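Side-chain contacts in Lin0012 protein (Listeria innocua, PDB 3K17), which probably phosphorylates phosphomevalonate at the expense of ATP, as a GHMP-family kinase of the mevalonate route to isopentenyl diphosphate: residues Val23-His28 against Lys242-Phe247; Leu43-Arg48 against Met132-Pro137; Gln180-His185 against Leu192-Lys197; Leu208-Pro213 against Phe349-Val354; Asn277-Gln282 against Ser303-Gly308. One frame throughout, in Å; residues are numbered along the deposited sequence.

The five contacts spread over a two-part GHMP-kinase fold. Interaction 2 joins strand and helix near the end of strand 37-45 in the larger sheet, and its centre is about 46 Å from that of interaction 5, which ties two helices in the C-terminal family region; the two lie on opposite sides of the chain's centre. Interactions 1 and 3 touch: the OG of S26 lies 3.1 Å from the N of Q180, a probable hydrogen bond. Interactions 1 and 5 also meet, F247 CE1 packing 3.7 Å from I280 CD1. Interaction 4, a surface contact between loops, has its centre about 21 Å from that of interaction 5. A triethylene glycol, probably from the crystallisation liquor, lies about 6 Å from the F195 side chain in interaction 3.

Interaction 1: residues Val23-His28 against Lys242-Phe247; sequences VVESGH and KNYQHF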
# COMPACT_ATOMS: atom_id res chain seq x y z
N VAL A 23 2.23 36.59 16.61
CA VAL A 23 3.36 36.68 15.70
C VAL A 23 3.25 35.79 14.46
O VAL A 23 3.91 36.05 13.46
CB VAL A 23 4.70 36.39 16.45
CG1 VAL A 23 4.80 34.91 16.81
CG2 VAL A 23 5.87 36.83 15.61
N VAL A 24 2.40 34.77 14.51
CA VAL A 24 2.25 33.90 13.34
C VAL A 24 1.59 34.70 12.22
O VAL A 24 1.75 34.38 11.05
CB VAL A 24 1.41 32.63 13.64
CG1 VAL A 24 1.98 31.90 14.85
CG2 VAL A 24 -0.04 33.00 13.88
N GLU A 25 0.85 35.74 12.58
CA GLU A 25 0.17 36.58 11.59
C GLU A 25 1.20 37.46 10.89
O GLU A 25 2.09 38.03 11.53
CB GLU A 25 -0.89 37.46 12.26
CG GLU A 25 -2.01 36.70 12.98
CD GLU A 25 -2.73 35.72 12.08
OE1 GLU A 25 -2.76 35.93 10.85
OE2 GLU A 25 -3.30 34.74 12.61
N SER A 26 1.06 37.58 9.57
CA SER A 26 1.97 38.38 8.78
C SER A 26 2.06 39.81 9.31
O SER A 26 1.09 40.36 9.79
CB SER A 26 1.51 38.41 7.31
OG SER A 26 1.45 37.10 6.77
N GLY A 27 3.25 40.39 9.22
CA GLY A 27 3.42 41.76 9.67
C GLY A 27 3.33 41.99 11.17
O GLY A 27 3.49 43.12 11.63
N HIS A 28 3.06 40.94 11.94
CA HIS A 28 2.98 41.12 13.39
C HIS A 28 4.36 40.98 14.00
O HIS A 28 5.25 40.33 13.44
CB HIS A 28 1.99 40.12 14.00
CG HIS A 28 0.56 40.51 13.80
ND1 HIS A 28 -0.02 40.61 12.55
CD2 HIS A 28 -0.41 40.82 14.69
CE1 HIS A 28 -1.28 40.97 12.68
NE2 HIS A 28 -1.54 41.11 13.97
N LYS A 242 -13.92 37.12 16.09
CA LYS A 242 -14.05 38.35 16.85
C LYS A 242 -13.11 38.36 18.05
O LYS A 242 -12.38 39.33 18.27
CB LYS A 242 -15.49 38.55 17.32
CG LYS A 242 -15.72 39.86 18.06
CD LYS A 242 -17.18 40.05 18.44
CE LYS A 242 -17.38 41.36 19.18
NZ LYS A 242 -18.80 41.57 19.59
N ASN A 243 -13.15 37.30 18.84
CA ASN A 243 -12.29 37.20 20.01
C ASN A 243 -10.83 37.11 19.61
O ASN A 243 -9.98 37.76 20.22
CB ASN A 243 -12.68 35.97 20.85
CG ASN A 243 -13.93 36.20 21.68
OD1 ASN A 243 -14.55 35.25 22.17
ND2 ASN A 243 -14.31 37.46 21.84
N TYR A 244 -10.54 36.32 18.59
CA TYR A 244 -9.16 36.16 18.12
C TYR A 244 -8.63 37.51 17.66
O TYR A 244 -7.48 37.86 17.94
CB TYR A 244 -9.09 35.16 16.97
CG TYR A 244 -7.67 34.89 16.51
CD1 TYR A 244 -6.76 34.21 17.32
CD2 TYR A 244 -7.23 35.34 15.26
CE1 TYR A 244 -5.45 33.98 16.91
CE2 TYR A 244 -5.92 35.11 14.83
CZ TYR A 244 -5.04 34.43 15.66
OH TYR A 244 -3.75 34.20 15.24
N GLN A 245 -9.46 38.26 16.94
CA GLN A 245 -9.04 39.57 16.45
C GLN A 245 -8.81 40.54 17.60
O GLN A 245 -7.96 41.42 17.52
CB GLN A 245 -10.08 40.13 15.47
CG GLN A 245 -9.64 41.42 14.79
CD GLN A 245 -8.30 41.28 14.08
OE1 GLN A 245 -8.17 40.52 13.12
NE2 GLN A 245 -7.30 42.01 14.56
N HIS A 246 -9.58 40.37 18.68
CA HIS A 246 -9.43 41.22 19.85
C HIS A 246 -8.05 40.95 20.43
O HIS A 246 -7.34 41.86 20.86
CB HIS A 246 -10.49 40.90 20.90
CG HIS A 246 -10.29 41.61 22.20
ND1 HIS A 246 -10.35 42.99 22.31
CD2 HIS A 246 -10.04 41.15 23.45
CE1 HIS A 246 -10.13 43.34 23.57
NE2 HIS A 246 -9.94 42.24 24.28
N PHE A 247 -7.69 39.67 20.46
CA PHE A 247 -6.39 39.24 20.96
C PHE A 247 -5.29 39.93 20.16
O PHE A 247 -4.41 40.58 20.72
CB PHE A 247 -6.25 37.72 20.84
CG PHE A 247 -4.83 37.24 20.99
CD1 PHE A 247 -4.12 37.45 22.17
CD2 PHE A 247 -4.20 36.57 19.94
CE1 PHE A 247 -2.80 37.02 22.30
CE2 PHE A 247 -2.88 36.14 20.06
CZ PHE A 247 -2.18 36.36 21.24
O HOH W 1 -4.31 42.07 13.50
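The carboxylate oxygen OE2 of E25 is gripped twice: Y244 OH donates a hydrogen bond of 2.7 Å to it, and K237 of helix 226-239 adds a salt bridge. E25 opens a type II beta turn, closed by the bond from H28 N to E25 O, in the loop that joins strands 7-18 and 29-35; Y244 stands on helix 241-264. G27 suits the third position of this turn because its phi is positive (69°). The phenol reaches OE2 on its anti lone pair, the side turned away from OE1, while OE2 lies at the ring edge in the plane of the tyrosine. Carboxylate and ring planes stand 75° apart. Y244 sends its hydroxyl out to the turn by swinging its ring away from the backbone N (chi1 -176°), a reach that suits a long, rigid side chain with a donor at its end. V24 CG2 lies 4.1 Å from Y244 OH, beside the hydrogen-bonded hydroxyl. The imidazole of H28 lies against E25, whose CB sits 3.3 Å above the ring plane, toward the rim. H28 ND1 donates to S26 O at 3.0 Å, which fixes the ring's rotation, and H28 NE2 lies 3.0 Å from a water, which accepts a hydrogen bond from Q245 NE2.

Interaction 2: residues Leu43-Arg48 against Met132-Pro137; sequences LEDSER and MTKFYP
K134 runs from the last turn of helix 119-135 across L43 to D45, and almost every atom of its chain has a partner on the strand. CB comes first, 4.1 Å from L43 CD1. CG then lies at a similar distance from L43 CD2, while it also rests over one face of the neighbouring F135 ring, 3.5 Å above the plane and toward the rim. CD makes the nearest apolar touch, 3.8 Å from L43 CD2. A bend at chi2 (68°) turns the methylenes across the leucine at about a right angle. CE passes 3.2 Å from D45 OD1, and NZ finally forms a salt bridge with that oxygen at 2.7 Å. The ammonium meets OD1 on its syn side, 25° out of the carboxylate plane. Lysine suits this place because its aliphatic part can cover a buried leucine while its charge extends to an exposed aspartate near the strand's end. L43 also packs on M101 of strand 99-105, and F135 on V99 of that strand. The arrangement is that of a helix packed on a largely antiparallel sheet, as in the alpha+beta fold of GHMP kinases, with 132-137 lying in the N-terminal family region.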
# COMPACT_ATOMS: atom_id res chain seq x y z
N LEU A 43 32.03 20.96 11.44
CA LEU A 43 32.16 20.55 10.04
C LEU A 43 33.61 20.38 9.61
O LEU A 43 34.48 21.15 10.01
CB LEU A 43 31.48 21.58 9.13
CG LEU A 43 31.62 21.45 7.61
CD1 LEU A 43 30.51 22.21 6.93
CD2 LEU A 43 32.99 21.97 7.14
N GLU A 44 33.85 19.38 8.78
CA GLU A 44 35.20 19.12 8.30
C GLU A 44 35.10 18.42 6.95
O GLU A 44 34.07 17.85 6.61
CB GLU A 44 35.94 18.22 9.29
CG GLU A 44 35.41 16.81 9.35
CD GLU A 44 35.92 16.03 10.55
OE1 GLU A 44 35.55 16.39 11.69
OE2 GLU A 44 36.68 15.06 10.36
N ASP A 45 36.19 18.46 6.18
CA ASP A 45 36.21 17.80 4.88
C ASP A 45 36.28 16.31 5.16
O ASP A 45 36.83 15.89 6.17
CB ASP A 45 37.44 18.22 4.07
CG ASP A 45 37.46 19.70 3.76
OD1 ASP A 45 36.46 20.22 3.22
OD2 ASP A 45 38.49 20.35 4.05
N SER A 46 35.72 15.52 4.25
CA SER A 46 35.73 14.07 4.38
C SER A 46 35.71 13.48 2.98
O SER A 46 35.65 14.21 1.99
CB SER A 46 34.50 13.60 5.17
OG SER A 46 33.30 14.07 4.57
N GLU A 47 35.75 12.15 2.89
CA GLU A 47 35.74 11.46 1.61
C GLU A 47 34.32 11.40 1.06
O GLU A 47 34.09 11.43 -0.15
CB GLU A 47 36.28 10.04 1.77
CG GLU A 47 37.71 9.96 2.29
CD GLU A 47 38.71 10.65 1.37
OE1 GLU A 47 38.61 10.46 0.14
OE2 GLU A 47 39.60 11.37 1.88
N ARG A 48 33.36 11.30 1.98
CA ARG A 48 31.95 11.24 1.62
C ARG A 48 31.13 12.06 2.61
O ARG A 48 31.56 12.29 3.74
CB ARG A 48 31.47 9.78 1.62
CG ARG A 48 31.97 8.97 0.43
CD ARG A 48 31.56 7.51 0.52
NE ARG A 48 32.32 6.80 1.54
CZ ARG A 48 33.60 6.46 1.43
NH1 ARG A 48 34.28 6.78 0.33
NH2 ARG A 48 34.21 5.80 2.41
N MSE A 132 27.25 27.77 4.60
CA MSE A 132 27.55 29.05 3.97
C MSE A 132 28.97 29.48 4.33
O MSE A 132 29.72 29.95 3.48
CB MSE A 132 26.55 30.13 4.39
CG MSE A 132 25.14 29.92 3.84
SE MSE A 132 25.03 29.69 1.92
CE MSE A 132 25.04 27.74 1.85
N THR A 133 29.35 29.31 5.60
CA THR A 133 30.69 29.69 6.02
C THR A 133 31.72 28.87 5.23
O THR A 133 32.76 29.39 4.82
CB THR A 133 30.91 29.43 7.53
OG1 THR A 133 30.01 30.22 8.30
CG2 THR A 133 32.34 29.79 7.94
N LYS A 134 31.39 27.61 4.99
CA LYS A 134 32.25 26.69 4.26
C LYS A 134 32.30 26.89 2.74
O LYS A 134 33.36 26.76 2.14
CB LYS A 134 31.83 25.25 4.57
CG LYS A 134 32.55 24.18 3.77
CD LYS A 134 34.03 24.09 4.15
CE LYS A 134 34.71 22.95 3.41
NZ LYS A 134 36.15 22.84 3.77
N PHE A 135 31.16 27.20 2.13
CA PHE A 135 31.11 27.33 0.67
C PHE A 135 30.80 28.70 0.06
O PHE A 135 31.08 28.91 -1.12
CB PHE A 135 30.09 26.32 0.11
CG PHE A 135 30.45 24.88 0.36
CD1 PHE A 135 31.45 24.25 -0.38
CD2 PHE A 135 29.79 24.15 1.36
CE1 PHE A 135 31.79 22.92 -0.13
CE2 PHE A 135 30.13 22.82 1.61
CZ PHE A 135 31.13 22.20 0.87
N TYR A 136 30.24 29.61 0.84
CA TYR A 136 29.87 30.92 0.32
C TYR A 136 29.77 31.89 1.50
O TYR A 136 28.73 32.49 1.75
CB TYR A 136 28.51 30.80 -0.38
CG TYR A 136 28.07 32.00 -1.20
CD1 TYR A 136 28.79 32.39 -2.33
CD2 TYR A 136 26.92 32.70 -0.87
CE1 TYR A 136 28.36 33.47 -3.12
CE2 TYR A 136 26.48 33.77 -1.65
CZ TYR A 136 27.20 34.15 -2.76
OH TYR A 136 26.78 35.22 -3.51
N PRO A 137 30.89 32.08 2.23
CA PRO A 137 30.99 32.95 3.40
C PRO A 137 30.60 34.42 3.26
O PRO A 137 30.22 35.05 4.24
CB PRO A 137 32.45 32.78 3.83
CG PRO A 137 33.15 32.51 2.54
CD PRO A 137 32.22 31.55 1.85

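Interaction 3: residues Gln180-His185 against Leu192-Lys197; sequences QEWVKH and LEWFMK
F195, W182 and W194 bury the most surface here, and the two indoles meet by their six-membered rings. W182 CZ2 and W194 CH2 are 3.5 Å apart, the side chains arriving from opposite directions. Their planes are inclined at 31° with centroids 5.5 Å apart, an oblique pair in which W182 CZ2 lies at the edge of W194. Both tryptophans point their CG directly away from the backbone N (chi1 -177° for W182), which carries each long indole out to the middle of the gap. This is a nearly antiparallel helical hairpin: the N-to-C directions of the short helices 180-185 and 192-197 differ by 154°, and the axes come no closer than 12.3 Å, a spacing that large aromatic side chains can bridge. F195 turns its edge to W182 CZ3 and to the V183 carbonyl oxygen, which is 3.6 Å from F195 CZ. V183 CG1 adds an apolar touch 4.2 Å from F195 CE1. R186 makes a cation-pi contact with W182, and K190 makes one with W194.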
# COMPACT_ATOMS: atom_id res chain seq x y z
N GLN A 180 3.50 35.72 4.98
CA GLN A 180 3.38 34.27 4.86
C GLN A 180 2.74 33.77 3.57
O GLN A 180 3.29 32.91 2.89
CB GLN A 180 2.58 33.74 6.05
CG GLN A 180 3.23 34.00 7.41
CD GLN A 180 3.94 32.77 7.95
OE1 GLN A 180 4.70 32.13 7.25
NE2 GLN A 180 3.69 32.45 9.22
N GLU A 181 1.57 34.32 3.25
CA GLU A 181 0.84 33.93 2.06
C GLU A 181 1.64 34.27 0.80
O GLU A 181 1.65 33.52 -0.17
CB GLU A 181 -0.51 34.65 2.03
CG GLU A 181 -1.61 33.88 1.35
CD GLU A 181 -2.92 34.65 1.31
OE1 GLU A 181 -2.94 35.75 0.72
OE2 GLU A 181 -3.92 34.15 1.86
N TRP A 182 2.32 35.41 0.85
CA TRP A 182 3.14 35.87 -0.26
C TRP A 182 4.22 34.82 -0.56
O TRP A 182 4.47 34.49 -1.71
CB TRP A 182 3.80 37.20 0.10
CG TRP A 182 4.61 37.83 -0.99
CD1 TRP A 182 4.17 38.69 -1.96
CD2 TRP A 182 6.02 37.67 -1.19
NE1 TRP A 182 5.22 39.08 -2.75
CE2 TRP A 182 6.37 38.47 -2.31
CE3 TRP A 182 7.02 36.94 -0.55
CZ2 TRP A 182 7.68 38.56 -2.78
CZ3 TRP A 182 8.32 37.03 -1.02
CH2 TRP A 182 8.64 37.83 -2.13
N VAL A 183 4.84 34.30 0.50
CA VAL A 183 5.89 33.30 0.35
C VAL A 183 5.38 31.95 -0.13
O VAL A 183 5.88 31.40 -1.12
CB VAL A 183 6.63 33.08 1.69
CG1 VAL A 183 7.55 31.86 1.58
CG2 VAL A 183 7.46 34.32 2.05
N LYS A 184 4.39 31.42 0.57
CA LYS A 184 3.83 30.11 0.23
C LYS A 184 3.33 30.01 -1.20
O LYS A 184 3.58 29.01 -1.87
CB LYS A 184 2.72 29.75 1.21
CG LYS A 184 3.21 29.55 2.64
CD LYS A 184 2.06 29.42 3.63
CE LYS A 184 2.55 29.49 5.06
NZ LYS A 184 1.45 29.28 6.05
N HIS A 185 2.63 31.04 -1.68
CA HIS A 185 2.11 31.02 -3.04
C HIS A 185 3.23 30.94 -4.06
O HIS A 185 3.16 30.17 -5.01
CB HIS A 185 1.28 32.28 -3.32
CG HIS A 185 0.01 32.35 -2.54
ND1 HIS A 185 -0.81 33.46 -2.57
CD2 HIS A 185 -0.59 31.46 -1.72
CE1 HIS A 185 -1.86 33.25 -1.79
NE2 HIS A 185 -1.75 32.04 -1.26
N LEU A 192 14.43 29.52 -6.03
CA LEU A 192 15.03 29.86 -4.76
C LEU A 192 15.90 31.11 -4.95
O LEU A 192 15.98 31.98 -4.08
CB LEU A 192 15.89 28.69 -4.28
CG LEU A 192 16.63 28.87 -2.95
CD1 LEU A 192 15.62 29.11 -1.85
CD2 LEU A 192 17.47 27.64 -2.67
N GLU A 193 16.55 31.20 -6.11
CA GLU A 193 17.41 32.35 -6.41
C GLU A 193 16.61 33.64 -6.41
O GLU A 193 17.09 34.69 -5.98
CB GLU A 193 18.10 32.17 -7.77
CG GLU A 193 19.04 33.32 -8.12
CD GLU A 193 19.75 33.12 -9.45
OE1 GLU A 193 19.06 32.80 -10.44
OE2 GLU A 193 20.99 33.30 -9.50
N TRP A 194 15.37 33.57 -6.89
CA TRP A 194 14.49 34.72 -6.94
C TRP A 194 14.11 35.14 -5.52
O TRP A 194 14.02 36.33 -5.21
CB TRP A 194 13.22 34.39 -7.73
CG TRP A 194 12.27 35.54 -7.85
CD1 TRP A 194 12.26 36.51 -8.82
CD2 TRP A 194 11.23 35.88 -6.93
NE1 TRP A 194 11.27 37.43 -8.55
CE2 TRP A 194 10.63 37.07 -7.40
CE3 TRP A 194 10.75 35.30 -5.74
CZ2 TRP A 194 9.57 37.69 -6.73
CZ3 TRP A 194 9.70 35.92 -5.08
CH2 TRP A 194 9.12 37.10 -5.57
N PHE A 195 13.90 34.15 -4.66
CA PHE A 195 13.53 34.42 -3.27
C PHE A 195 14.65 35.13 -2.51
O PHE A 195 14.39 35.98 -1.67
CB PHE A 195 13.20 33.10 -2.54
CG PHE A 195 11.75 32.70 -2.62
CD1 PHE A 195 10.77 33.46 -1.99
CD2 PHE A 195 11.37 31.53 -3.28
CE1 PHE A 195 9.43 33.08 -2.01
CE2 PHE A 195 10.03 31.12 -3.30
CZ PHE A 195 9.06 31.90 -2.67
N MSE A 196 15.89 34.76 -2.82
CA MSE A 196 17.06 35.34 -2.16
C MSE A 196 17.30 36.80 -2.54
O MSE A 196 17.76 37.59 -1.72
CB MSE A 196 18.32 34.53 -2.50
CG MSE A 196 18.33 33.11 -1.95
SE MSE A 196 18.10 33.04 -0.02
CE MSE A 196 16.20 32.65 0.01
N LYS A 197 16.99 37.14 -3.78
CA LYS A 197 17.20 38.50 -4.26
C LYS A 197 16.00 39.41 -4.06
O LYS A 197 16.14 40.63 -4.04
CB LYS A 197 17.57 38.47 -5.75
CG LYS A 197 18.91 37.81 -6.01
CD LYS A 197 19.30 37.87 -7.47
CE LYS A 197 20.69 37.27 -7.67
NZ LYS A 197 21.14 37.32 -9.08

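Interaction 4: residues Leu208-Pro213 against Phe349-Val354; sequences LEEPVP and FHTGRV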
# COMPACT_ATOMS: atom_id res chain seq x y z
N LEU A 208 17.89 44.74 19.31
CA LEU A 208 17.51 45.55 20.46
C LEU A 208 18.56 45.56 21.56
O LEU A 208 19.49 44.74 21.56
CB LEU A 208 16.19 45.05 21.06
CG LEU A 208 14.94 45.11 20.20
CD1 LEU A 208 13.80 44.38 20.91
CD2 LEU A 208 14.57 46.55 19.92
N GLU A 209 18.40 46.48 22.50
CA GLU A 209 19.31 46.61 23.63
C GLU A 209 18.75 45.79 24.77
O GLU A 209 17.55 45.85 25.06
CB GLU A 209 19.44 48.07 24.06
CG GLU A 209 20.11 48.99 23.04
CD GLU A 209 21.57 49.27 23.36
OE1 GLU A 209 21.83 49.87 24.43
OE2 GLU A 209 22.44 48.89 22.55
N GLU A 210 19.61 45.03 25.43
CA GLU A 210 19.21 44.19 26.55
C GLU A 210 18.68 45.07 27.69
O GLU A 210 19.31 46.05 28.06
CB GLU A 210 20.41 43.39 27.04
CG GLU A 210 20.09 42.34 28.09
CD GLU A 210 21.32 41.58 28.53
OE1 GLU A 210 22.22 41.37 27.70
OE2 GLU A 210 21.39 41.19 29.71
N PRO A 211 17.51 44.72 28.24
CA PRO A 211 16.97 45.53 29.34
C PRO A 211 17.86 45.41 30.57
O PRO A 211 18.56 44.41 30.75
CB PRO A 211 15.59 44.91 29.57
CG PRO A 211 15.23 44.37 28.23
CD PRO A 211 16.52 43.74 27.78
N VAL A 212 17.83 46.44 31.41
CA VAL A 212 18.63 46.45 32.63
C VAL A 212 18.07 45.48 33.67
O VAL A 212 18.83 44.81 34.36
CB VAL A 212 18.73 47.88 33.25
CG1 VAL A 212 19.49 47.83 34.58
CG2 VAL A 212 19.47 48.81 32.28
N PRO A 213 16.73 45.41 33.80
CA PRO A 213 16.14 44.49 34.79
C PRO A 213 16.65 43.07 34.57
O PRO A 213 16.72 42.60 33.44
CB PRO A 213 14.64 44.61 34.51
CG PRO A 213 14.50 46.01 34.01
CD PRO A 213 15.68 46.15 33.08
N PHE A 349 20.94 32.50 33.06
CA PHE A 349 20.90 33.17 31.78
C PHE A 349 21.80 34.38 31.54
O PHE A 349 22.10 35.15 32.43
CB PHE A 349 19.45 33.62 31.51
CG PHE A 349 19.28 34.57 30.34
CD1 PHE A 349 18.92 34.09 29.08
CD2 PHE A 349 19.50 35.93 30.50
CE1 PHE A 349 18.78 34.95 28.00
CE2 PHE A 349 19.36 36.82 29.41
CZ PHE A 349 19.00 36.32 28.17
N HIS A 350 22.23 34.50 30.29
CA HIS A 350 22.96 35.64 29.78
C HIS A 350 22.76 35.53 28.27
O HIS A 350 22.69 34.42 27.71
CB HIS A 350 24.45 35.75 30.23
CG HIS A 350 25.33 34.59 29.88
ND1 HIS A 350 25.55 33.53 30.73
CD2 HIS A 350 26.13 34.38 28.80
CE1 HIS A 350 26.45 32.72 30.20
NE2 HIS A 350 26.82 33.22 29.03
N THR A 351 22.57 36.67 27.62
CA THR A 351 22.29 36.72 26.19
C THR A 351 23.15 35.83 25.31
O THR A 351 24.37 35.88 25.36
CB THR A 351 22.38 38.16 25.68
OG1 THR A 351 21.65 39.02 26.57
CG2 THR A 351 21.75 38.27 24.29
N GLY A 352 22.50 35.00 24.49
CA GLY A 352 23.25 34.12 23.60
C GLY A 352 23.77 34.83 22.36
O GLY A 352 23.16 35.78 21.88
N ARG A 353 24.90 34.37 21.84
CA ARG A 353 25.50 34.95 20.64
C ARG A 353 26.06 33.85 19.75
O ARG A 353 26.66 32.90 20.24
CB ARG A 353 26.66 35.90 21.00
CG ARG A 353 26.36 36.91 22.09
CD ARG A 353 25.41 38.00 21.63
NE ARG A 353 25.42 39.12 22.57
CZ ARG A 353 24.65 40.20 22.46
NH1 ARG A 353 23.80 40.30 21.45
NH2 ARG A 353 24.75 41.18 23.35
N VAL A 354 25.88 34.00 18.45
CA VAL A 354 26.39 33.04 17.49
C VAL A 354 27.92 33.10 17.52
O VAL A 354 28.51 34.17 17.51
CB VAL A 354 25.90 33.35 16.06
CG1 VAL A 354 26.57 32.41 15.05
CG2 VAL A 354 24.38 33.21 15.99
O HOH W 2 23.12 38.83 29.43
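E210 and T351 carry the contact through one direct hydrogen bond: T351 OG1 donates to E210 OE1 at 2.7 Å. The hydroxyl comes from well above the carboxylate plane, 74° out of it, as the two side chains slide past each other in opposite directions. Glutamate suits the place because its side chain, stretched out from CB to the carboxylate (chi1 -172°, chi2 -180°), spans the distance between the loops. A water forms the second link, donating to E210 OE2 at 2.9 Å and accepting from T351 N at 2.9 Å. The carboxylate thus engages both the side chain and the backbone of T351. R353 NH2 is 5.0 Å from E210 OE1, opposite charges not in contact. In apolar packing, T351 CG2 lies 3.9 Å above the centre of the R353 guanidinium plane. T351 OG1 also hydrogen-bonds W172 NE1. The contact lies at the surface where the loop between strands 204-208 and 214-219 meets the one leading into strand 355-357, with strand 172-176 alongside and P211 packing on helices 241-264 and 267-288.

Interaction 5: residues Asn277-Gln282 against Ser303-Gly308; sequences NRRILQ and SAENMG
A salt-bridge network of two arginines and one glutamate joins helix 267-288 to the end of helix 295-306 in the GHMP-kinase C-terminal region. E305 reaches across from the second helix and is shared by R278 and R279 of the first. R278 NH1 makes the shortest bond, 2.6 Å to E305 OE2, with an N-H...O angle of 153°. That oxygen lies in the plane of the R278 guanidinium, at its edge, yet the arginine approaches from above the carboxylate plane, and the two planes stand 76° apart. R279 comes from the opposite direction to E305; here the two planes are nearly parallel, 16° apart, but OE1 lies tilted from the guanidinium plane. R279 NH2 donates to E305 OE1 at 3.1 Å, on the syn side and somewhat out of the carboxylate plane, and R279 NH1 adds a weak bond of 3.3 Å to E305 OE2. R278 can reach so far because its chain is extended from CG to NE, whereas R279 bends at chi2 to bring its group round. Two neighbouring positive charges would be expected to keep the carboxylate ionised. Beyond E305 the helix ends in a Schellman motif, where G308 has the positive phi that suits glycine. R278 is further paired with D302 and E293, and it touches K312 of strand 310-313, while A304 and S303 pack on L335 of helix 329-341.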
# COMPACT_ATOMS: atom_id res chain seq x y z
N ASN A 277 0.65 41.45 28.47
CA ASN A 277 0.81 40.37 27.49
C ASN A 277 0.36 39.08 28.15
O ASN A 277 -0.37 38.29 27.57
CB ASN A 277 2.27 40.24 27.04
CG ASN A 277 2.40 39.52 25.70
OD1 ASN A 277 1.50 38.80 25.27
ND2 ASN A 277 3.54 39.71 25.04
N ARG A 278 0.81 38.87 29.38
CA ARG A 278 0.44 37.67 30.12
C ARG A 278 -1.07 37.54 30.18
O ARG A 278 -1.62 36.46 29.98
CB ARG A 278 0.99 37.72 31.56
CG ARG A 278 0.52 36.53 32.41
CD ARG A 278 0.87 36.68 33.88
NE ARG A 278 0.40 35.52 34.63
CZ ARG A 278 0.33 35.45 35.96
NH1 ARG A 278 0.72 36.47 36.71
NH2 ARG A 278 -0.12 34.34 36.54
N ARG A 279 -1.74 38.66 30.46
CA ARG A 279 -3.19 38.68 30.58
C ARG A 279 -3.93 38.27 29.32
O ARG A 279 -4.81 37.41 29.37
CB ARG A 279 -3.66 40.07 31.02
CG ARG A 279 -3.07 40.55 32.35
CD ARG A 279 -3.31 39.53 33.46
NE ARG A 279 -2.96 40.04 34.79
CZ ARG A 279 -1.72 40.32 35.20
NH1 ARG A 279 -0.68 40.14 34.40
NH2 ARG A 279 -1.53 40.76 36.44
N ILE A 280 -3.58 38.86 28.18
CA ILE A 280 -4.26 38.52 26.94
C ILE A 280 -4.01 37.07 26.53
O ILE A 280 -4.84 36.46 25.86
CB ILE A 280 -3.86 39.46 25.78
CG1 ILE A 280 -2.40 39.23 25.38
CG2 ILE A 280 -4.06 40.91 26.20
CD1 ILE A 280 -1.98 40.05 24.18
N LEU A 281 -2.87 36.52 26.93
CA LEU A 281 -2.56 35.13 26.60
C LEU A 281 -3.41 34.24 27.50
O LEU A 281 -3.84 33.16 27.09
CB LEU A 281 -1.07 34.84 26.80
CG LEU A 281 -0.15 35.38 25.69
CD1 LEU A 281 1.30 35.25 26.08
CD2 LEU A 281 -0.43 34.62 24.40
N GLN A 282 -3.67 34.70 28.72
CA GLN A 282 -4.50 33.96 29.66
C GLN A 282 -5.91 33.95 29.09
O GLN A 282 -6.60 32.93 29.11
CB GLN A 282 -4.53 34.64 31.04
CG GLN A 282 -3.20 34.69 31.78
CD GLN A 282 -3.34 35.33 33.16
OE1 GLN A 282 -3.78 36.47 33.29
NE2 GLN A 282 -2.96 34.59 34.19
N SER A 303 4.68 34.69 41.17
CA SER A 303 5.80 34.96 42.05
C SER A 303 6.68 36.08 41.48
O SER A 303 7.24 36.89 42.22
CB SER A 303 6.62 33.69 42.27
OG SER A 303 6.89 33.03 41.04
N ALA A 304 6.79 36.13 40.15
CA ALA A 304 7.58 37.17 39.51
C ALA A 304 6.92 38.52 39.78
O ALA A 304 7.59 39.51 40.04
CB ALA A 304 7.66 36.92 38.01
N GLU A 305 5.60 38.54 39.71
CA GLU A 305 4.85 39.76 39.95
C GLU A 305 4.85 40.17 41.43
O GLU A 305 5.04 41.34 41.75
CB GLU A 305 3.42 39.60 39.44
CG GLU A 305 3.33 39.60 37.91
CD GLU A 305 1.91 39.46 37.41
OE1 GLU A 305 0.99 39.97 38.09
OE2 GLU A 305 1.71 38.87 36.33
N ASN A 306 4.64 39.20 42.32
CA ASN A 306 4.63 39.49 43.75
C ASN A 306 5.98 40.02 44.22
O ASN A 306 6.06 40.76 45.20
CB ASN A 306 4.29 38.23 44.56
CG ASN A 306 2.92 37.69 44.23
OD1 ASN A 306 1.99 38.45 43.97
ND2 ASN A 306 2.79 36.37 44.25
N MSE A 307 7.04 39.65 43.50
CA MSE A 307 8.38 40.07 43.85
C MSE A 307 8.68 41.48 43.35
O MSE A 307 9.77 42.01 43.57
CB MSE A 307 9.40 39.09 43.26
CG MSE A 307 10.68 38.95 44.06
SE MSE A 307 10.35 38.20 45.82
CE MSE A 307 10.16 36.34 45.32
N GLY A 308 7.71 42.09 42.67
CA GLY A 308 7.90 43.44 42.17
C GLY A 308 8.09 43.57 40.67
O GLY A 308 7.94 44.66 40.12